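Local coordinates for protein putative sporulation-specific glycosylase YdhD (Bacillus subtilis subsp. subtilis str. 168, PDB 3CZ8) that probably hydrolyses glycosidic bonds of polysaccharides during sporulation, this chain being the chitinase-like family 18 glycosyl hydrolase domain of a longer protein, at residues N176-M181 with A210-R215; S34-F39 with A305-L310; I150-K155 with G169-V174. The protein carries 1 engineered substitution. All coordinates share one frame; numbering follows the deposited sequence.

From the N terminus, strand 35-42 supplies the first half of contact 2, whose loop closes only at strand 302-310 near the C-terminal end, so nearly the whole TIM barrel lies between its halves. The other two contacts nest inside that loop in series. Contact 3 closes first, folding helix 168-174 back on strand 147-153; contact 1 then opens on the next strand, 177-181, and closes at the loop before strand 217-220. Contacts 1 and 3 adjoin: strands 147-153 and 177-181 are sheet neighbours, and Met-178 packs on Val-152 and Gly-172. Across the barrel, Phe-179 touches Ser-37 and Met-181 touches Trp-306, bringing contact 1 up against contact 2.

Contact 1. Residues N176-M181 with A210-R215; sequences NYMFIM and AQVPSR
In the TIM barrel of this family 18 domain, Tyr-177 and Met-178 at the start of strand 177-181 meet Arg-215 and Val-212 of the loop that runs from helix 198-208 to strand 217-220. The polar half is a phenol-guanidinium contact. The hydroxyl OH of Tyr-177 accepts a hydrogen bond from NH2 of Arg-215 at 3.1 Å, bent to 141° at the hydrogen, and a weak second one from NH1 of Arg-215 at 3.3 Å. Two nitrogens thus share one oxygen, which meets the guanidinium at its edge, 21° out of the guanidinium plane as seen from NH2, while ring and guanidinium planes stand 85° apart; no stack forms. The long arginine chain, bent at chi3, carries its head group round to the phenol. Nearer its CB, the edge of the tyrosine ring passes the backbone of the same arginine: CE1 of Tyr-177 lies 3.3 Å from O of Arg-215, near the ring plane, and that carbonyl also accepts a hydrogen bond from Gln-301. A phenylalanine here would probably keep the ring edge beside the carbonyl but leave the arginine head without its phenolic acceptor, freer to swing at the surface. The apolar half is smaller and buried. Met-178 is extended as far as its sulfur, then turns at chi3, and its methyl CE rests 3.9 Å from CG2 of Val-212; Ile-171 of helix 168-174 packs on the same methionine. Backbone hydrogen bonds between Met-178 and Lys-216, and between Met-178 and Ile-218, begin the parallel pairing just beyond the loop. One apolar and one polar contact therefore join the beginnings of two neighbouring strands, at the helix-to-strand turn of the repeating beta-alpha units that build a TIM barrel.

Contact 2. Residues S34-F39 with A305-L310; sequences SSISIF and AWQLTL
Phe-39 and Trp-306 form the close-packed aromatic part of this contact. CE2 of Phe-39 lies 3.7 Å from CZ3 of Trp-306, and CZ of Phe-39 lies in the indole plane at its edge, 3.8 Å from CZ3 of Trp-306. The six-membered rings have centroids 5.7 Å apart and planes inclined by 50°, an oblique meeting. The indole NE1 bonds to Val-221 O, and Phe-13 meets the indole edge-to-face, which together probably limit its rotation. The side chain of Phe-39 is about 6 Å from that of Glu-120, the predicted proton donor, so the pair borders the presumed active site.

The second touch is of similar extent: NE2 of Gln-307 sits 3.5 Å from CD1 and 3.6 Å from CG1 of Ile-36, the chains crossing at about a right angle. NE2 of Gln-307 is hydrogen-bonded to Ser-12 OG, so its contact with Ile-36 is plain packing. The contrast lies in the surroundings. Phe-39 and Ile-36 are buried, whereas Trp-306 and Gln-307 are partly exposed; farther along their strand Thr-309 is exposed and, like Leu-310, poorly ordered. This strand also faces the second subunit, whose Asn-245 bonds to the carbonyl O of Trp-306. No backbone bond joins the segments, whose nearest CA atoms, those of Ile-36 and Gln-307, are 9.3 Å apart: strand 9-17 lies between strands 35-42 and 302-310 and pairs antiparallel with each.

Contact 3. Residues I150-K155 with G169-V174; sequences IAVPAK and GGIGAV
Strand 147-153 and helix 168-174 approach most nearly where CA of Ile-150 and CA of Ile-171 stand 8.5 Å apart, and no hydrogen bond links residues 150-155 to residues 169-174. Branched aliphatic side chains bridge the distance. Ile-171 reaches down from the helix and straddles two residues of the strand that point the same way, Ile-150 and Val-152. Its CG2 branch makes the closest touch, 3.7 Å from CG2 of Ile-150, and the same methyl lies 4.0 Å from CD1 of Ile-150. Its other branch runs toward Val-152 and ends with CD1 of Ile-171 at 4.2 Å from CG1 of Val-152. This division follows from chi1 of Ile-171 (-70°), which sets CG1 beside the backbone N and CG2 beside the carbonyl carbon, so the two branches serve different neighbours. The Ile-150 and Ile-171 side chains cross at about a right angle, methyl against methyl. Leu-134 of helix 127-143 packs on both isoleucines, and Phe-130 of that helix touches Ile-150, adding to the cluster. A polar tie between helix and strand lies beyond it, where Tyr-168 OH bonds to Pro-153 O; Lys-216 NZ bonds to Gly-172 O. Strand 147-153, helix 168-174 and strand 177-181 form a beta-alpha-beta crossover, in which the helix lies on the outer side of the barrel sheet. All three touching residues are buried and present only carbon to one another, so between these two segments the junction rests on the exclusion of water and the fit of methyl groups.

Contact 1. Residues N176-M181 with A210-R215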
loop_
_atom_site.group_PDB
_atom_site.type_symbol
_atom_site.label_atom_id
_atom_site.label_comp_id
_atom_site.label_asym_id
_atom_site.label_seq_id
_atom_site.Cartn_x
_atom_site.Cartn_y
_atom_site.Cartn_z
ATOM N N ASN A 176 -27.973 -2.127 -0.542
ATOM C CA ASN A 176 -27.865 -3.492 -0.057
ATOM C C ASN A 176 -26.935 -3.521 1.146
ATOM O O ASN A 176 -27.204 -4.213 2.122
ATOM C CB ASN A 176 -27.352 -4.434 -1.158
ATOM C CG ASN A 176 -28.319 -4.557 -2.323
ATOM O OD1 ASN A 176 -28.189 -3.862 -3.331
ATOM N ND2 ASN A 176 -29.302 -5.441 -2.184
ATOM N N TYR A 177 -25.830 -2.775 1.057
ATOM C CA TYR A 177 -24.827 -2.735 2.125
ATOM C C TYR A 177 -24.248 -1.338 2.347
ATOM O O TYR A 177 -24.085 -0.561 1.411
ATOM C CB TYR A 177 -23.695 -3.752 1.869
ATOM C CG TYR A 177 -24.162 -5.198 1.837
ATOM C CD1 TYR A 177 -24.345 -5.920 3.011
ATOM C CD2 TYR A 177 -24.430 -5.832 0.624
ATOM C CE1 TYR A 177 -24.789 -7.244 2.979
ATOM C CE2 TYR A 177 -24.874 -7.143 0.580
ATOM C CZ TYR A 177 -25.048 -7.845 1.756
ATOM O OH TYR A 177 -25.489 -9.148 1.698
ATOM N N MET A 178 -23.926 -1.035 3.601
ATOM C CA MET A 178 -23.369 0.261 3.965
ATOM C C MET A 178 -21.979 0.046 4.534
ATOM O O MET A 178 -21.814 -0.647 5.544
ATOM C CB MET A 178 -24.282 0.960 4.985
ATOM C CG MET A 178 -23.840 2.348 5.456
ATOM S SD MET A 178 -24.965 3.115 6.671
ATOM C CE MET A 178 -26.424 3.244 5.679
ATOM N N PHE A 179 -20.979 0.612 3.857
ATOM C CA PHE A 179 -19.609 0.555 4.342
ATOM C C PHE A 179 -19.368 1.823 5.150
ATOM O O PHE A 179 -19.288 2.919 4.594
ATOM C CB PHE A 179 -18.586 0.483 3.188
ATOM C CG PHE A 179 -18.779 -0.672 2.219
ATOM C CD1 PHE A 179 -19.429 -1.849 2.585
ATOM C CD2 PHE A 179 -18.245 -0.580 0.934
ATOM C CE1 PHE A 179 -19.572 -2.897 1.683
ATOM C CE2 PHE A 179 -18.378 -1.624 0.029
ATOM C CZ PHE A 179 -19.042 -2.783 0.407
ATOM N N ILE A 180 -19.259 1.681 6.463
ATOM C CA ILE A 180 -19.066 2.845 7.315
ATOM C C ILE A 180 -17.585 3.062 7.514
ATOM O O ILE A 180 -16.891 2.195 8.034
ATOM C CB ILE A 180 -19.798 2.716 8.669
ATOM C CG1 ILE A 180 -21.307 2.633 8.440
ATOM C CG2 ILE A 180 -19.461 3.904 9.580
ATOM C CD1 ILE A 180 -22.062 2.248 9.654
ATOM N N MET A 181 -17.097 4.217 7.077
ATOM C CA MET A 181 -15.673 4.499 7.142
ATOM C C MET A 181 -15.317 5.065 8.513
ATOM O O MET A 181 -15.164 6.276 8.688
ATOM C CB MET A 181 -15.250 5.390 5.966
ATOM C CG MET A 181 -15.544 4.779 4.573
ATOM S SD MET A 181 -14.735 3.195 4.153
ATOM C CE MET A 181 -15.878 1.991 4.706
ATOM N N ALA A 210 -29.904 1.693 15.092
ATOM C CA ALA A 210 -31.221 2.262 15.357
ATOM C C ALA A 210 -31.874 2.725 14.060
ATOM O O ALA A 210 -33.019 3.172 14.067
ATOM C CB ALA A 210 -31.101 3.429 16.329
ATOM N N GLN A 211 -31.144 2.608 12.952
ATOM C CA GLN A 211 -31.581 3.155 11.673
ATOM C C GLN A 211 -31.473 2.191 10.495
ATOM O O GLN A 211 -32.196 2.337 9.512
ATOM C CB GLN A 211 -30.807 4.442 11.366
ATOM C CG GLN A 211 -31.387 5.682 12.026
ATOM C CD GLN A 211 -30.498 6.892 11.864
ATOM O OE1 GLN A 211 -29.352 6.897 12.314
ATOM N NE2 GLN A 211 -31.019 7.930 11.219
ATOM N N VAL A 212 -30.565 1.218 10.589
ATOM C CA VAL A 212 -30.268 0.294 9.480
ATOM C C VAL A 212 -30.257 -1.147 10.021
ATOM O O VAL A 212 -29.772 -1.361 11.127
ATOM C CB VAL A 212 -28.868 0.605 8.837
ATOM C CG1 VAL A 212 -28.691 -0.121 7.518
ATOM C CG2 VAL A 212 -28.667 2.109 8.611
ATOM N N PRO A 213 -30.805 -2.127 9.260
ATOM C CA PRO A 213 -30.608 -3.540 9.615
ATOM C C PRO A 213 -29.133 -3.898 9.749
ATOM O O PRO A 213 -28.320 -3.511 8.901
ATOM C CB PRO A 213 -31.242 -4.296 8.442
ATOM C CG PRO A 213 -32.241 -3.368 7.898
ATOM C CD PRO A 213 -31.672 -1.988 8.073
ATOM N N SER A 214 -28.808 -4.625 10.820
ATOM C CA SER A 214 -27.426 -4.916 11.204
ATOM C C SER A 214 -26.609 -5.704 10.175
ATOM O O SER A 214 -25.392 -5.532 10.083
ATOM C CB SER A 214 -27.393 -5.604 12.566
ATOM O OG SER A 214 -27.834 -4.708 13.580
ATOM N N ARG A 215 -27.280 -6.530 9.378
ATOM C CA ARG A 215 -26.602 -7.330 8.361
ATOM C C ARG A 215 -26.188 -6.527 7.117
ATOM O O ARG A 215 -25.529 -7.061 6.223
ATOM C CB ARG A 215 -27.459 -8.541 7.969
ATOM C CG ARG A 215 -28.597 -8.237 6.999
ATOM C CD ARG A 215 -29.004 -9.491 6.243
ATOM N NE ARG A 215 -29.233 -9.201 4.831
ATOM C CZ ARG A 215 -28.355 -9.440 3.860
ATOM N NH1 ARG A 215 -28.658 -9.137 2.606
ATOM N NH2 ARG A 215 -27.179 -9.993 4.135
#

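Contact 2. Residues S34-F39 with A305-L310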
loop_
_atom_site.group_PDB
_atom_site.type_symbol
_atom_site.label_atom_id
_atom_site.label_comp_id
_atom_site.label_asym_id
_atom_site.label_seq_id
_atom_site.Cartn_x
_atom_site.Cartn_y
_atom_site.Cartn_z
ATOM N N SER A 34 -17.968 -12.257 0.057
ATOM C CA SER A 34 -17.012 -11.156 0.087
ATOM C C SER A 34 -17.094 -10.313 -1.174
ATOM O O SER A 34 -17.734 -10.697 -2.151
ATOM C CB SER A 34 -15.589 -11.687 0.286
ATOM O OG SER A 34 -14.679 -10.628 0.539
ATOM N N SER A 35 -16.450 -9.151 -1.141
ATOM C CA SER A 35 -16.401 -8.282 -2.306
ATOM C C SER A 35 -15.098 -7.503 -2.358
ATOM O O SER A 35 -14.393 -7.393 -1.358
ATOM C CB SER A 35 -17.614 -7.342 -2.359
ATOM O OG SER A 35 -17.731 -6.576 -1.173
ATOM N N ILE A 36 -14.777 -6.994 -3.543
ATOM C CA ILE A 36 -13.646 -6.102 -3.744
ATOM C C ILE A 36 -14.187 -4.902 -4.509
ATOM O O ILE A 36 -14.765 -5.065 -5.584
ATOM C CB ILE A 36 -12.499 -6.803 -4.532
ATOM C CG1 ILE A 36 -11.700 -7.721 -3.606
ATOM C CG2 ILE A 36 -11.564 -5.795 -5.191
ATOM C CD1 ILE A 36 -10.821 -8.718 -4.334
ATOM N N SER A 37 -14.035 -3.709 -3.935
ATOM C CA SER A 37 -14.435 -2.490 -4.622
ATOM C C SER A 37 -13.206 -1.835 -5.232
ATOM O O SER A 37 -12.366 -1.283 -4.518
ATOM C CB SER A 37 -15.165 -1.536 -3.672
ATOM O OG SER A 37 -16.105 -2.238 -2.873
ATOM N N ILE A 38 -13.122 -1.868 -6.540
ATOM C CA ILE A 38 -12.001 -1.339 -7.260
ATOM C C ILE A 38 -12.068 0.158 -7.463
ATOM O O ILE A 38 -12.998 0.640 -8.007
ATOM C CB ILE A 38 -11.826 -2.039 -8.599
ATOM C CG1 ILE A 38 -11.626 -3.516 -8.406
ATOM C CG2 ILE A 38 -10.667 -1.494 -9.326
ATOM C CD1 ILE A 38 -11.939 -4.275 -9.536
ATOM N N PHE A 39 -11.039 0.873 -7.051
ATOM C CA PHE A 39 -10.997 2.317 -7.164
ATOM C C PHE A 39 -10.499 2.748 -8.522
ATOM O O PHE A 39 -9.775 2.047 -9.109
ATOM C CB PHE A 39 -10.174 2.926 -6.039
ATOM C CG PHE A 39 -10.943 3.114 -4.782
ATOM C CD1 PHE A 39 -11.359 4.352 -4.392
ATOM C CD2 PHE A 39 -11.292 2.052 -4.007
ATOM C CE1 PHE A 39 -12.086 4.498 -3.272
ATOM C CE2 PHE A 39 -12.016 2.230 -2.902
ATOM C CZ PHE A 39 -12.404 3.444 -2.538
ATOM N N ALA A 305 -11.643 -3.589 4.887
ATOM C CA ALA A 305 -10.236 -3.165 4.926
ATOM C C ALA A 305 -9.646 -2.907 3.542
ATOM O O ALA A 305 -10.335 -3.044 2.529
ATOM C CB ALA A 305 -9.396 -4.176 5.687
ATOM N N TRP A 306 -8.367 -2.537 3.506
ATOM C CA TRP A 306 -7.736 -2.064 2.271
ATOM C C TRP A 306 -6.610 -2.963 1.774
ATOM O O TRP A 306 -5.861 -3.533 2.563
ATOM C CB TRP A 306 -7.196 -0.649 2.473
ATOM C CG TRP A 306 -8.221 0.319 2.973
ATOM C CD1 TRP A 306 -8.502 0.625 4.281
ATOM C CD2 TRP A 306 -9.104 1.115 2.176
ATOM N NE1 TRP A 306 -9.504 1.562 4.341
ATOM C CE2 TRP A 306 -9.894 1.878 3.064
ATOM C CE3 TRP A 306 -9.305 1.260 0.794
ATOM C CZ2 TRP A 306 -10.868 2.776 2.616
ATOM C CZ3 TRP A 306 -10.275 2.147 0.352
ATOM C CH2 TRP A 306 -11.046 2.896 1.263
ATOM N N GLN A 307 -6.498 -3.073 0.454
ATOM C CA GLN A 307 -5.382 -3.780 -0.170
ATOM C C GLN A 307 -4.849 -2.995 -1.366
ATOM O O GLN A 307 -5.599 -2.282 -2.044
ATOM C CB GLN A 307 -5.780 -5.206 -0.574
ATOM C CG GLN A 307 -7.151 -5.310 -1.210
ATOM C CD GLN A 307 -7.512 -6.712 -1.672
ATOM O OE1 GLN A 307 -7.021 -7.709 -1.142
ATOM N NE2 GLN A 307 -8.394 -6.790 -2.662
ATOM N N LEU A 308 -3.547 -3.113 -1.598
ATOM C CA LEU A 308 -2.894 -2.495 -2.747
ATOM C C LEU A 308 -2.318 -3.581 -3.631
ATOM O O LEU A 308 -1.553 -4.425 -3.161
ATOM C CB LEU A 308 -1.772 -1.550 -2.305
ATOM C CG LEU A 308 -2.051 -0.100 -1.880
ATOM C CD1 LEU A 308 -2.828 0.678 -2.953
ATOM C CD2 LEU A 308 -2.728 0.009 -0.502
ATOM N N THR A 309 -2.688 -3.563 -4.908
ATOM C CA THR A 309 -2.214 -4.568 -5.854
ATOM C C THR A 309 -1.445 -3.920 -7.002
ATOM O O THR A 309 -2.004 -3.152 -7.790
ATOM C CB THR A 309 -3.373 -5.461 -6.365
ATOM O OG1 THR A 309 -3.947 -6.165 -5.255
ATOM C CG2 THR A 309 -2.880 -6.474 -7.392
ATOM N N LEU A 310 -0.154 -4.239 -7.069
ATOM C CA LEU A 310 0.751 -3.714 -8.089
ATOM C C LEU A 310 0.629 -4.523 -9.379
ATOM O O LEU A 310 0.700 -5.755 -9.360
ATOM C CB LEU A 310 2.196 -3.739 -7.576
ATOM C CG LEU A 310 2.809 -2.534 -6.846
ATOM C CD1 LEU A 310 2.010 -2.066 -5.633
ATOM C CD2 LEU A 310 4.233 -2.871 -6.430
#

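Contact 3. Residues I150-K155 with G169-V174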
loop_
_atom_site.group_PDB
_atom_site.type_symbol
_atom_site.label_atom_id
_atom_site.label_comp_id
_atom_site.label_asym_id
_atom_site.label_seq_id
_atom_site.Cartn_x
_atom_site.Cartn_y
_atom_site.Cartn_z
ATOM N N ILE A 150 -22.387 1.382 -0.551
ATOM C CA ILE A 150 -22.011 2.782 -0.410
ATOM C C ILE A 150 -20.961 2.956 0.688
ATOM O O ILE A 150 -21.013 2.290 1.729
ATOM C CB ILE A 150 -23.255 3.681 -0.149
ATOM C CG1 ILE A 150 -22.861 5.161 -0.056
ATOM C CG2 ILE A 150 -24.020 3.214 1.103
ATOM C CD1 ILE A 150 -24.023 6.118 -0.048
ATOM N N ALA A 151 -19.983 3.822 0.430
ATOM C CA ALA A 151 -19.026 4.224 1.450
ATOM C C ALA A 151 -19.517 5.542 2.043
ATOM O O ALA A 151 -19.699 6.519 1.316
ATOM C CB ALA A 151 -17.630 4.372 0.848
ATOM N N VAL A 152 -19.769 5.544 3.352
ATOM C CA VAL A 152 -20.198 6.749 4.078
ATOM C C VAL A 152 -19.218 7.068 5.214
ATOM O O VAL A 152 -18.563 6.163 5.741
ATOM C CB VAL A 152 -21.663 6.638 4.654
ATOM C CG1 VAL A 152 -22.696 6.504 3.542
ATOM C CG2 VAL A 152 -21.792 5.501 5.657
ATOM N N PRO A 153 -19.095 8.360 5.590
ATOM C CA PRO A 153 -18.298 8.663 6.780
ATOM C C PRO A 153 -19.044 8.266 8.052
ATOM O O PRO A 153 -20.277 8.225 8.059
ATOM C CB PRO A 153 -18.126 10.190 6.721
ATOM C CG PRO A 153 -18.642 10.616 5.383
ATOM C CD PRO A 153 -19.628 9.583 4.966
ATOM N N ALA A 154 -18.296 7.959 9.106
ATOM C CA ALA A 154 -18.880 7.585 10.390
ATOM C C ALA A 154 -19.655 8.746 11.003
ATOM O O ALA A 154 -19.166 9.879 11.038
ATOM C CB ALA A 154 -17.802 7.116 11.339
ATOM N N LYS A 155 -20.868 8.449 11.465
ATOM C CA LYS A 155 -21.750 9.441 12.079
ATOM C C LYS A 155 -22.162 8.967 13.457
ATOM O O LYS A 155 -22.426 7.775 13.655
ATOM C CB LYS A 155 -23.005 9.677 11.224
ATOM C CG LYS A 155 -22.776 10.547 10.001
ATOM C CD LYS A 155 -24.060 10.806 9.211
ATOM C CE LYS A 155 -25.017 11.729 9.945
ATOM N NZ LYS A 155 -25.981 12.382 9.019
ATOM N N GLY A 169 -30.676 6.439 7.711
ATOM C CA GLY A 169 -31.939 5.703 7.648
ATOM C C GLY A 169 -32.474 5.623 6.236
ATOM O O GLY A 169 -32.996 4.586 5.821
ATOM N N GLY A 170 -32.334 6.721 5.497
ATOM C CA GLY A 170 -32.752 6.788 4.103
ATOM C C GLY A 170 -31.840 6.027 3.152
ATOM O O GLY A 170 -32.313 5.421 2.186
ATOM N N ILE A 171 -30.535 6.079 3.414
ATOM C CA ILE A 171 -29.537 5.335 2.630
ATOM C C ILE A 171 -29.637 3.841 2.940
ATOM O O ILE A 171 -29.688 3.014 2.027
ATOM C CB ILE A 171 -28.093 5.851 2.894
ATOM C CG1 ILE A 171 -27.891 7.248 2.292
ATOM C CG2 ILE A 171 -27.028 4.887 2.332
ATOM C CD1 ILE A 171 -26.614 7.937 2.773
ATOM N N GLY A 172 -29.681 3.504 4.228
ATOM C CA GLY A 172 -29.824 2.115 4.671
ATOM C C GLY A 172 -31.048 1.395 4.129
ATOM O O GLY A 172 -31.044 0.170 4.007
ATOM N N ALA A 173 -32.088 2.160 3.795
ATOM C CA ALA A 173 -33.316 1.614 3.223
ATOM C C ALA A 173 -33.168 1.258 1.745
ATOM O O ALA A 173 -33.847 0.354 1.253
ATOM C CB ALA A 173 -34.475 2.594 3.418
ATOM N N VAL A 174 -32.294 1.969 1.035
ATOM C CA VAL A 174 -32.172 1.778 -0.414
ATOM C C VAL A 174 -30.927 1.009 -0.887
ATOM O O VAL A 174 -30.919 0.492 -2.001
ATOM C CB VAL A 174 -32.319 3.106 -1.206
ATOM C CG1 VAL A 174 -33.661 3.740 -0.919
ATOM C CG2 VAL A 174 -31.194 4.072 -0.870
#